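Local coordinates for protein salicylate 5-hydroxylase, large oxygenase component (Ralstonia sp., PDB 7C8Z) that hydroxylates salicylate at ring position 5 to give gentisate, as the iron- and [2Fe-2S]-containing oxygenase component of a multicomponent enzyme system, at residues A[32-37]-A[45-50]; A[347-352]-A[395-400]. All coordinates share one frame; numbering follows the deposited sequence.

Overall arrangement
Contacts 1 and 2 lie about 14 Å apart, centre to centre, on the same side of the chain's centre. Contact 1 is the more peripheral, about 25 Å from that centre, and contact 2 is about 18 Å from it. Both are partly buried, and neither has a hydrogen bond between its own segments. Contact 1 joins two loop segments before helix 52-63 through prolines and tryptophan rings. Contact 2 brings a hairpin turn against helix 387-402 through a histidine and a glutamine, whose polar atoms are held by neighbours. The two contacts meet where Y49 stacks on F400 and Y49 O accepts a weak hydrogen bond from Q397 NE2.

Contact 1: A[32-37]-A[45-50]; sequences QDPKWP and PFWAYT
P34, W36 and P37 meet P45 and W47 in a largely apolar contact without hydrogen bonds between the segments. Prolines lie against tryptophan faces. The tightest part is P45 on W36. P45 CD sits over the six-membered ring, 3.4 Å from the centroid of the W36 ring and only 7° off its normal. P37 CD lies over the same face, at the five-membered end near W36 CG, and is 3.7 Å from P45 CG. W36 has CG anti to its own N (chi1 -175°), which swings the indole across to P45 at about a right angle.

W47 is clamped between two prolines. P34 CB comes over the five-membered ring, 3.8 Å from the centroid of that W47 ring, in a CH-pi contact. P45 CG lies over the opposite face. The backbone N of W36 is at the rim of W47, in the ring plane, 3.9 Å from W47 CZ2.

The outer side is looser. K35 turns away from 45-50 and, like P37, is exposed. K35 NZ makes a long, weak ion pair with E442 OE1. The W36 indole is covered by helix 427-440, where Y433 packs on it and R437 makes a cation-pi contact. T50 touches helix 387-402. The contact thus folds the N-terminal segment of the chain, ahead of helix 52-63, against helices 387-402 and 427-440.

Contact 2: A[347-352]-A[395-400]; sequences NGHGSF and WSQEGF
The imidazole of H349 is met by Q397 at its edge. Q397 NE2 lies near the ring plane, 3.9 Å from H349 CD2, and no atom of 395-400 covers either ring face. The ring and amide planes are 59° apart, and the two side chains cross at about a right angle. On the helix, the F400 ring has the carbonyl O of S396 over one face, toward the rim. Y49 stacks on the F400 ring and F46 meets it at an angle.

Segment 347-352 is the turn of a beta hairpin between strands 338-346 and 352-361. Residues G348 to S351 form a type I turn, flanked by the hairpin hydrogen bond from N347 N to S351 O, 3.1 Å. It abuts helix 387-402, which also carries the iron ligand D389 and packs on a neighbouring subunit. The setting is the catalytic domain of a ring-hydroxylating oxygenase.

The contact is small, and its polar ends are satisfied from outside. H349 ND1 bonds E52 OE1, while N230 holds H349 O through its side chain and Q397 OE1 through its backbone N. E401 OE2 serves both side chains: it bonds H349 NE2 and, weakly, Q397 NE2, which also has a weak hydrogen bond to Y49 O.

In Q397, CG is anti to the backbone N and the chain then bends at chi2 (62°), leaving NE2 4.2 Å from G350 CA.

Contact 1: A[32-37]-A[45-50]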
ATOM      1  N   GLN A  32      -5.394 -22.393  19.835  1.00 77.07           N
ATOM      2  CA  GLN A  32      -5.288 -21.939  21.222  1.00 83.55           C
ATOM      3  C   GLN A  32      -4.449 -22.982  21.954  1.00 95.17           C
ATOM      4  O   GLN A  32      -4.902 -24.117  22.124  1.00103.04           O
ATOM      5  CB  GLN A  32      -6.670 -21.778  21.867  1.00 77.67           C
ATOM      6  CG  GLN A  32      -6.653 -21.064  23.202  1.00 85.45           C
ATOM      7  CD  GLN A  32      -7.462 -21.795  24.257  1.00 97.25           C
ATOM      8  OE1 GLN A  32      -8.024 -22.863  24.005  1.00101.70           O
ATOM      9  NE2 GLN A  32      -7.523 -21.220  25.451  1.00 99.91           N
ATOM     10  N   ASP A  33      -3.234 -22.610  22.372  1.00 90.74           N
ATOM     11  CA  ASP A  33      -2.239 -23.533  22.909  1.00 98.76           C
ATOM     12  C   ASP A  33      -2.098 -24.717  21.962  1.00 89.31           C
ATOM     13  O   ASP A  33      -2.477 -25.840  22.314  1.00 86.91           O
ATOM     14  CB  ASP A  33      -2.643 -24.058  24.278  1.00106.76           C
ATOM     15  CG  ASP A  33      -2.575 -23.011  25.376  1.00109.71           C
ATOM     16  OD1 ASP A  33      -1.742 -22.088  25.331  1.00105.78           O
ATOM     17  OD2 ASP A  33      -3.385 -23.173  26.322  1.00108.30           O
ATOM     18  N   PRO A  34      -1.564 -24.525  20.766  1.00 68.98           N
ATOM     19  CA  PRO A  34      -1.565 -25.615  19.793  1.00 63.04           C
ATOM     20  C   PRO A  34      -0.440 -26.586  20.078  1.00 63.23           C
ATOM     21  O   PRO A  34       0.644 -26.210  20.525  1.00 60.49           O
ATOM     22  CB  PRO A  34      -1.353 -24.884  18.464  1.00 60.60           C
ATOM     23  CG  PRO A  34      -0.872 -23.496  18.811  1.00 62.29           C
ATOM     24  CD  PRO A  34      -0.849 -23.326  20.288  1.00 73.54           C
ATOM     25  N   LYS A  35      -0.715 -27.847  19.778  1.00 62.06           N
ATOM     26  CA  LYS A  35       0.257 -28.922  19.883  1.00 60.24           C
ATOM     27  C   LYS A  35       0.275 -29.687  18.574  1.00 57.45           C
ATOM     28  O   LYS A  35      -0.769 -29.873  17.946  1.00 75.14           O
ATOM     29  CB  LYS A  35      -0.052 -29.873  21.052  1.00 55.47           C
ATOM     30  CG  LYS A  35       0.580 -29.440  22.355  1.00 58.70           C
ATOM     31  CD  LYS A  35       2.097 -29.436  22.231  1.00 68.42           C
ATOM     32  CE  LYS A  35       2.674 -28.052  22.491  1.00 70.00           C
ATOM     33  NZ  LYS A  35       4.037 -27.907  21.915  1.00 71.79           N
ATOM     34  N   TRP A  36       1.460 -30.123  18.166  1.00 59.52           N
ATOM     35  CA  TRP A  36       1.602 -30.759  16.868  1.00 68.88           C
ATOM     36  C   TRP A  36       0.731 -32.014  16.800  1.00 76.38           C
ATOM     37  O   TRP A  36       0.603 -32.740  17.794  1.00 82.40           O
ATOM     38  CB  TRP A  36       3.071 -31.103  16.613  1.00 64.25           C
ATOM     39  CG  TRP A  36       3.344 -31.655  15.256  1.00 60.41           C
ATOM     40  CD1 TRP A  36       3.112 -32.928  14.830  1.00 64.30           C
ATOM     41  CD2 TRP A  36       3.908 -30.954  14.141  1.00 65.21           C
ATOM     42  NE1 TRP A  36       3.492 -33.066  13.518  1.00 56.80           N
ATOM     43  CE2 TRP A  36       3.985 -31.869  13.071  1.00 54.49           C
ATOM     44  CE3 TRP A  36       4.349 -29.641  13.941  1.00 66.23           C
ATOM     45  CZ2 TRP A  36       4.488 -31.516  11.821  1.00 49.36           C
ATOM     46  CZ3 TRP A  36       4.847 -29.292  12.698  1.00 58.53           C
ATOM     47  CH2 TRP A  36       4.913 -30.227  11.655  1.00 56.93           C
ATOM     48  N   PRO A  37       0.114 -32.295  15.649  1.00 75.73           N
ATOM     49  CA  PRO A  37      -0.784 -33.456  15.548  1.00 65.91           C
ATOM     50  C   PRO A  37      -0.050 -34.788  15.621  1.00 68.47           C
ATOM     51  O   PRO A  37       0.273 -35.391  14.592  1.00 78.13           O
ATOM     52  CB  PRO A  37      -1.467 -33.281  14.183  1.00 69.45           C
ATOM     53  CG  PRO A  37      -1.068 -31.951  13.657  1.00 72.67           C
ATOM     54  CD  PRO A  37      -0.057 -31.324  14.554  1.00 85.62           C
ATOM     55  N   PRO A  45       0.608 -29.078  10.600  1.00 54.07           N
ATOM     56  CA  PRO A  45      -0.546 -28.224  10.894  1.00 46.07           C
ATOM     57  C   PRO A  45      -0.434 -26.888  10.181  1.00 47.34           C
ATOM     58  O   PRO A  45       0.661 -26.375   9.935  1.00 48.93           O
ATOM     59  CB  PRO A  45      -0.478 -28.046  12.414  1.00 49.26           C
ATOM     60  CG  PRO A  45       0.959 -28.251  12.748  1.00 56.15           C
ATOM     61  CD  PRO A  45       1.450 -29.296  11.788  1.00 61.82           C
ATOM     62  N   PHE A  46      -1.596 -26.319   9.854  1.00 51.24           N
ATOM     63  CA  PHE A  46      -1.610 -25.056   9.124  1.00 48.69           C
ATOM     64  C   PHE A  46      -0.935 -23.943   9.915  1.00 42.28           C
ATOM     65  O   PHE A  46      -0.285 -23.072   9.322  1.00 48.60           O
ATOM     66  CB  PHE A  46      -3.047 -24.661   8.778  1.00 51.34           C
ATOM     67  CG  PHE A  46      -3.632 -25.422   7.619  1.00 49.85           C
ATOM     68  CD1 PHE A  46      -2.954 -26.491   7.053  1.00 47.35           C
ATOM     69  CD2 PHE A  46      -4.864 -25.067   7.098  1.00 40.94           C
ATOM     70  CE1 PHE A  46      -3.498 -27.190   5.990  1.00 45.62           C
ATOM     71  CE2 PHE A  46      -5.409 -25.761   6.038  1.00 41.07           C
ATOM     72  CZ  PHE A  46      -4.725 -26.825   5.484  1.00 40.62           C
ATOM     73  N   TRP A  47      -1.045 -23.964  11.246  1.00 33.98           N
ATOM     74  CA  TRP A  47      -0.462 -22.890  12.041  1.00 38.43           C
ATOM     75  C   TRP A  47       1.064 -22.894  12.025  1.00 46.90           C
ATOM     76  O   TRP A  47       1.667 -21.939  12.526  1.00 49.10           O
ATOM     77  CB  TRP A  47      -0.978 -22.932  13.485  1.00 46.47           C
ATOM     78  CG  TRP A  47      -0.922 -24.264  14.156  1.00 51.55           C
ATOM     79  CD1 TRP A  47      -1.943 -25.158  14.285  1.00 46.33           C
ATOM     80  CD2 TRP A  47       0.206 -24.843  14.825  1.00 56.61           C
ATOM     81  NE1 TRP A  47      -1.519 -26.264  14.982  1.00 53.48           N
ATOM     82  CE2 TRP A  47      -0.203 -26.096  15.324  1.00 60.24           C
ATOM     83  CE3 TRP A  47       1.524 -24.426  15.043  1.00 49.54           C
ATOM     84  CZ2 TRP A  47       0.658 -26.937  16.029  1.00 57.92           C
ATOM     85  CZ3 TRP A  47       2.376 -25.262  15.740  1.00 60.94           C
ATOM     86  CH2 TRP A  47       1.939 -26.504  16.227  1.00 55.33           C
ATOM     87  N   ALA A  48       1.702 -23.944  11.501  1.00 42.35           N
ATOM     88  CA  ALA A  48       3.145 -23.895  11.287  1.00 42.49           C
ATOM     89  C   ALA A  48       3.538 -22.825  10.272  1.00 50.15           C
ATOM     90  O   ALA A  48       4.703 -22.409  10.242  1.00 45.41           O
ATOM     91  CB  ALA A  48       3.660 -25.261  10.830  1.00 38.70           C
ATOM     92  N   TYR A  49       2.594 -22.367   9.447  1.00 37.67           N
ATOM     93  CA  TYR A  49       2.853 -21.342   8.446  1.00 40.22           C
ATOM     94  C   TYR A  49       2.268 -19.983   8.800  1.00 46.60           C
ATOM     95  O   TYR A  49       2.575 -19.002   8.115  1.00 47.26           O
ATOM     96  CB  TYR A  49       2.296 -21.770   7.079  1.00 45.34           C
ATOM     97  CG  TYR A  49       2.705 -23.157   6.627  1.00 46.12           C
ATOM     98  CD1 TYR A  49       3.898 -23.364   5.949  1.00 37.36           C
ATOM     99  CD2 TYR A  49       1.885 -24.259   6.867  1.00 52.73           C
ATOM    100  CE1 TYR A  49       4.272 -24.627   5.531  1.00 39.95           C
ATOM    101  CE2 TYR A  49       2.251 -25.527   6.450  1.00 47.42           C
ATOM    102  CZ  TYR A  49       3.445 -25.704   5.783  1.00 43.66           C
ATOM    103  OH  TYR A  49       3.813 -26.960   5.368  1.00 54.54           O
ATOM    104  N   THR A  50       1.424 -19.898   9.826  1.00 40.41           N
ATOM    105  CA  THR A  50       0.661 -18.690  10.099  1.00 34.52           C
ATOM    106  C   THR A  50       1.005 -18.007  11.419  1.00 43.71           C
ATOM    107  O   THR A  50       0.431 -16.951  11.710  1.00 36.84           O
ATOM    108  CB  THR A  50      -0.841 -19.009  10.081  1.00 46.21           C
ATOM    109  OG1 THR A  50      -1.147 -19.920  11.144  1.00 45.84           O
ATOM    110  CG2 THR A  50      -1.243 -19.636   8.752  1.00 43.19           C
TER

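Contact 2: A[347-352]-A[395-400]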
ATOM      1  N   ASN A 347      10.271 -12.276   5.214  1.00 36.61           N
ATOM      2  CA  ASN A 347       9.723 -11.010   5.709  1.00 31.55           C
ATOM      3  C   ASN A 347       8.388 -11.346   6.375  1.00 35.98           C
ATOM      4  O   ASN A 347       7.348 -11.407   5.715  1.00 55.78           O
ATOM      5  CB  ASN A 347       9.555  -9.993   4.590  1.00 32.69           C
ATOM      6  CG  ASN A 347      10.856  -9.315   4.223  1.00 55.81           C
ATOM      7  OD1 ASN A 347      11.369  -9.480   3.113  1.00 57.22           O
ATOM      8  ND2 ASN A 347      11.407  -8.552   5.161  1.00 66.12           N
ATOM      9  N   GLY A 348       8.435 -11.578   7.679  1.00 35.60           N
ATOM     10  CA  GLY A 348       7.258 -12.012   8.405  1.00 37.94           C
ATOM     11  C   GLY A 348       6.876 -13.433   8.026  1.00 43.13           C
ATOM     12  O   GLY A 348       7.420 -14.040   7.107  1.00 51.30           O
ATOM     13  N   HIS A 349       5.864 -13.945   8.729  1.00 47.03           N
ATOM     14  CA  HIS A 349       5.427 -15.320   8.513  1.00 35.49           C
ATOM     15  C   HIS A 349       4.720 -15.513   7.179  1.00 43.77           C
ATOM     16  O   HIS A 349       4.549 -16.658   6.745  1.00 54.43           O
ATOM     17  CB  HIS A 349       4.506 -15.762   9.647  1.00 38.87           C
ATOM     18  CG  HIS A 349       3.095 -15.279   9.504  1.00 42.72           C
ATOM     19  ND1 HIS A 349       2.625 -14.159  10.154  1.00 40.52           N
ATOM     20  CD2 HIS A 349       2.051 -15.765   8.791  1.00 38.67           C
ATOM     21  CE1 HIS A 349       1.353 -13.974   9.845  1.00 42.49           C
ATOM     22  NE2 HIS A 349       0.981 -14.935   9.019  1.00 37.96           N
ATOM     23  N   GLY A 350       4.286 -14.439   6.530  1.00 39.31           N
ATOM     24  CA  GLY A 350       3.441 -14.597   5.365  1.00 43.77           C
ATOM     25  C   GLY A 350       3.994 -14.087   4.050  1.00 34.76           C
ATOM     26  O   GLY A 350       3.224 -13.893   3.105  1.00 34.11           O
ATOM     27  N   SER A 351       5.305 -13.866   3.962  1.00 27.11           N
ATOM     28  CA  SER A 351       5.898 -13.375   2.724  1.00 42.91           C
ATOM     29  C   SER A 351       7.393 -13.653   2.722  1.00 38.06           C
ATOM     30  O   SER A 351       8.022 -13.785   3.775  1.00 45.84           O
ATOM     31  CB  SER A 351       5.647 -11.876   2.531  1.00 52.42           C
ATOM     32  OG  SER A 351       6.412 -11.380   1.446  1.00 60.60           O
ATOM     33  N   PHE A 352       7.957 -13.728   1.519  1.00 27.91           N
ATOM     34  CA  PHE A 352       9.403 -13.823   1.387  1.00 30.01           C
ATOM     35  C   PHE A 352       9.813 -13.289   0.025  1.00 32.79           C
ATOM     36  O   PHE A 352       9.087 -13.436  -0.962  1.00 33.38           O
ATOM     37  CB  PHE A 352       9.913 -15.261   1.580  1.00 30.99           C
ATOM     38  CG  PHE A 352       9.569 -16.203   0.451  1.00 33.71           C
ATOM     39  CD1 PHE A 352       8.375 -16.916   0.461  1.00 38.11           C
ATOM     40  CD2 PHE A 352      10.453 -16.403  -0.604  1.00 25.11           C
ATOM     41  CE1 PHE A 352       8.062 -17.794  -0.567  1.00 28.80           C
ATOM     42  CE2 PHE A 352      10.147 -17.277  -1.634  1.00 24.74           C
ATOM     43  CZ  PHE A 352       8.949 -17.974  -1.616  1.00 25.01           C
ATOM     44  N   TRP A 395      -1.039 -19.150  -2.935  1.00 33.55           N
ATOM     45  CA  TRP A 395      -2.378 -19.694  -2.713  1.00 37.37           C
ATOM     46  C   TRP A 395      -2.395 -20.658  -1.530  1.00 50.49           C
ATOM     47  O   TRP A 395      -3.371 -20.704  -0.767  1.00 56.48           O
ATOM     48  CB  TRP A 395      -2.890 -20.372  -3.988  1.00 35.02           C
ATOM     49  CG  TRP A 395      -2.835 -19.478  -5.203  1.00 39.13           C
ATOM     50  CD1 TRP A 395      -2.719 -18.119  -5.214  1.00 32.05           C
ATOM     51  CD2 TRP A 395      -2.881 -19.884  -6.578  1.00 37.77           C
ATOM     52  NE1 TRP A 395      -2.691 -17.654  -6.504  1.00 29.79           N
ATOM     53  CE2 TRP A 395      -2.784 -18.718  -7.362  1.00 38.88           C
ATOM     54  CE3 TRP A 395      -2.992 -21.118  -7.222  1.00 46.03           C
ATOM     55  CZ2 TRP A 395      -2.807 -18.749  -8.757  1.00 36.76           C
ATOM     56  CZ3 TRP A 395      -3.009 -21.146  -8.607  1.00 44.74           C
ATOM     57  CH2 TRP A 395      -2.919 -19.972  -9.357  1.00 34.12           C
ATOM     58  N   SER A 396      -1.316 -21.421  -1.347  1.00 38.50           N
ATOM     59  CA  SER A 396      -1.210 -22.283  -0.179  1.00 36.87           C
ATOM     60  C   SER A 396      -1.181 -21.463   1.103  1.00 50.07           C
ATOM     61  O   SER A 396      -1.810 -21.837   2.101  1.00 49.98           O
ATOM     62  CB  SER A 396       0.043 -23.145  -0.293  1.00 35.62           C
ATOM     63  OG  SER A 396       0.012 -23.899  -1.489  1.00 53.93           O
ATOM     64  N   GLN A 397      -0.456 -20.340   1.098  1.00 51.37           N
ATOM     65  CA  GLN A 397      -0.452 -19.481   2.279  1.00 40.65           C
ATOM     66  C   GLN A 397      -1.851 -18.960   2.583  1.00 44.46           C
ATOM     67  O   GLN A 397      -2.260 -18.894   3.753  1.00 49.85           O
ATOM     68  CB  GLN A 397       0.520 -18.320   2.089  1.00 31.38           C
ATOM     69  CG  GLN A 397       0.612 -17.407   3.304  1.00 28.25           C
ATOM     70  CD  GLN A 397       1.132 -18.115   4.538  1.00 28.85           C
ATOM     71  OE1 GLN A 397       1.976 -19.009   4.451  1.00 31.81           O
ATOM     72  NE2 GLN A 397       0.631 -17.716   5.700  1.00 29.63           N
ATOM     73  N   GLU A 398      -2.596 -18.578   1.542  1.00 38.70           N
ATOM     74  CA  GLU A 398      -3.975 -18.136   1.747  1.00 35.13           C
ATOM     75  C   GLU A 398      -4.807 -19.236   2.392  1.00 34.06           C
ATOM     76  O   GLU A 398      -5.526 -19.000   3.375  1.00 43.47           O
ATOM     77  CB  GLU A 398      -4.603 -17.716   0.418  1.00 32.06           C
ATOM     78  CG  GLU A 398      -3.825 -16.662  -0.341  1.00 33.57           C
ATOM     79  CD  GLU A 398      -4.509 -16.252  -1.628  1.00 47.61           C
ATOM     80  OE1 GLU A 398      -4.304 -15.104  -2.067  1.00 51.48           O
ATOM     81  OE2 GLU A 398      -5.257 -17.076  -2.197  1.00 53.41           O
ATOM     82  N   GLY A 399      -4.693 -20.457   1.865  1.00 46.00           N
ATOM     83  CA  GLY A 399      -5.410 -21.580   2.450  1.00 42.56           C
ATOM     84  C   GLY A 399      -5.071 -21.793   3.913  1.00 44.14           C
ATOM     85  O   GLY A 399      -5.960 -21.987   4.746  1.00 38.18           O
ATOM     86  N   PHE A 400      -3.776 -21.756   4.244  1.00 37.43           N
ATOM     87  CA  PHE A 400      -3.359 -21.942   5.632  1.00 45.22           C
ATOM     88  C   PHE A 400      -3.976 -20.879   6.534  1.00 45.32           C
ATOM     89  O   PHE A 400      -4.560 -21.197   7.577  1.00 41.26           O
ATOM     90  CB  PHE A 400      -1.834 -21.912   5.747  1.00 36.27           C
ATOM     91  CG  PHE A 400      -1.140 -22.943   4.909  1.00 39.45           C
ATOM     92  CD1 PHE A 400      -1.734 -24.170   4.664  1.00 44.26           C
ATOM     93  CD2 PHE A 400       0.103 -22.682   4.356  1.00 41.77           C
ATOM     94  CE1 PHE A 400      -1.101 -25.114   3.886  1.00 45.03           C
ATOM     95  CE2 PHE A 400       0.742 -23.623   3.576  1.00 37.06           C
ATOM     96  CZ  PHE A 400       0.140 -24.842   3.341  1.00 43.78           C
TER